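Local coordinates for 2-hydroxy-3-oxopropionate reductase (Polaromonas sp. JS666, PDB 4DLL), which probably reduces 2-hydroxy-3-oxopropionate (tartronate semialdehyde) to glycerate with a nicotinamide cofactor, as a member of the 3-hydroxyisobutyrate dehydrogenase family, at residues S93-N97 and G98-Q102. Residues are numbered along the deposited sequence; the frame is centred on the assembly and turned at random.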
# COMPACT_ATOMS: atom_id res chain seq x y z
N SER A 93 5.63 -16.29 -23.86
CA SER A 93 5.54 -14.90 -24.40
C SER A 93 5.80 -13.74 -23.39
O SER A 93 5.16 -13.61 -22.36
CB SER A 93 4.20 -14.67 -25.15
OG SER A 93 3.85 -13.29 -25.14
N MSE A 94 6.73 -12.86 -23.75
CA MSE A 94 6.99 -11.66 -22.98
C MSE A 94 6.79 -10.45 -23.90
O MSE A 94 7.53 -9.44 -23.89
CB MSE A 94 8.38 -11.74 -22.39
CG MSE A 94 8.46 -12.85 -21.33
SE MSE A 94 10.25 -12.97 -20.69
CE MSE A 94 10.10 -14.26 -19.21
N LEU A 95 5.77 -10.57 -24.72
CA LEU A 95 5.47 -9.56 -25.68
C LEU A 95 4.67 -8.40 -25.02
O LEU A 95 4.31 -8.47 -23.86
CB LEU A 95 4.70 -10.22 -26.82
CG LEU A 95 5.47 -11.34 -27.46
CD1 LEU A 95 4.58 -12.14 -28.36
CD2 LEU A 95 6.61 -10.74 -28.25
N GLU A 96 4.41 -7.34 -25.79
CA GLU A 96 3.90 -6.07 -25.25
C GLU A 96 2.41 -6.10 -24.93
O GLU A 96 2.00 -5.74 -23.83
CB GLU A 96 4.13 -4.91 -26.24
CG GLU A 96 5.56 -4.37 -26.31
CD GLU A 96 6.46 -5.13 -27.32
OE1 GLU A 96 5.90 -5.89 -28.16
OE2 GLU A 96 7.72 -4.96 -27.27
N ASN A 97 1.62 -6.47 -25.93
CA ASN A 97 0.19 -6.38 -25.83
C ASN A 97 -0.49 -7.45 -26.65
O ASN A 97 0.17 -8.27 -27.34
CB ASN A 97 -0.28 -4.99 -26.31
CG ASN A 97 0.13 -4.70 -27.75
OD1 ASN A 97 -0.12 -5.49 -28.67
ND2 ASN A 97 0.77 -3.56 -27.95
N GLY A 98 -1.81 -7.41 -26.58
CA GLY A 98 -2.72 -8.33 -27.25
C GLY A 98 -2.56 -8.49 -28.73
O GLY A 98 -2.60 -9.63 -29.19
N ALA A 99 -2.40 -7.37 -29.47
CA ALA A 99 -2.25 -7.36 -30.95
C ALA A 99 -1.00 -8.08 -31.40
O ALA A 99 -1.02 -8.92 -32.31
CB ALA A 99 -2.21 -5.91 -31.49
N VAL A 100 0.11 -7.69 -30.76
CA VAL A 100 1.42 -8.32 -31.02
C VAL A 100 1.33 -9.81 -30.75
O VAL A 100 1.79 -10.62 -31.57
CB VAL A 100 2.57 -7.64 -30.19
CG1 VAL A 100 3.96 -8.19 -30.55
CG2 VAL A 100 2.57 -6.13 -30.38
N VAL A 101 0.72 -10.18 -29.62
CA VAL A 101 0.61 -11.60 -29.29
C VAL A 101 -0.18 -12.36 -30.36
O VAL A 101 0.29 -13.38 -30.84
CB VAL A 101 0.09 -11.88 -27.87
CG1 VAL A 101 -0.31 -13.36 -27.72
CG2 VAL A 101 1.15 -11.59 -26.87
N GLN A 102 -1.32 -11.81 -30.78
CA GLN A 102 -2.16 -12.37 -31.84
C GLN A 102 -1.35 -12.57 -33.11
O GLN A 102 -1.39 -13.65 -33.70
CB GLN A 102 -3.34 -11.42 -32.09
CG GLN A 102 -3.98 -11.47 -33.53
CD GLN A 102 -5.34 -12.15 -33.58
OE1 GLN A 102 -6.09 -12.17 -32.59
NE2 GLN A 102 -5.69 -12.70 -34.75
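N97 is the N-cap of helix 98-107 and grips its first turn, V100 and V101 included, through both side chain and backbone. N97 OD1 accepts from V100 N at 3.0 Å; the bond is almost straight (N-H...O 178°), and the donor sits close to the line of the amide C=O. With chi1 at 59°, CG lies between the backbone N and the carbonyl carbon, which directs OD1 to the backbone N-H of V100. The backbone O of N97 takes V101 N at 3.0 Å, as the first bond of the helical ladder. With an alanine here, V100 N would probably lose its capping acceptor and the first turn one of its holds.

Apolar contacts join the loop to the same turn. L95 CD1 meets V101 CG2 at 3.8 Å, and L95 CB lies 4.3 Å from V100 CG1.

Polar side chains also border the two valines. The hydroxyl of S93 lies against V101, OG 3.6 Å from CG2, and weakly accepts from L95 N. The E96 carboxylate crosses V100, with E96 OE1 3.8 Å from V100 CG1, while OE2 is salt-bridged to R62.

This capped loop is the beta-alpha connection from strand 90-93 to helix 98-107 in a Rossmann-type nucleotide-binding domain; L95 touches its probable glycine-rich GxGxxG motif.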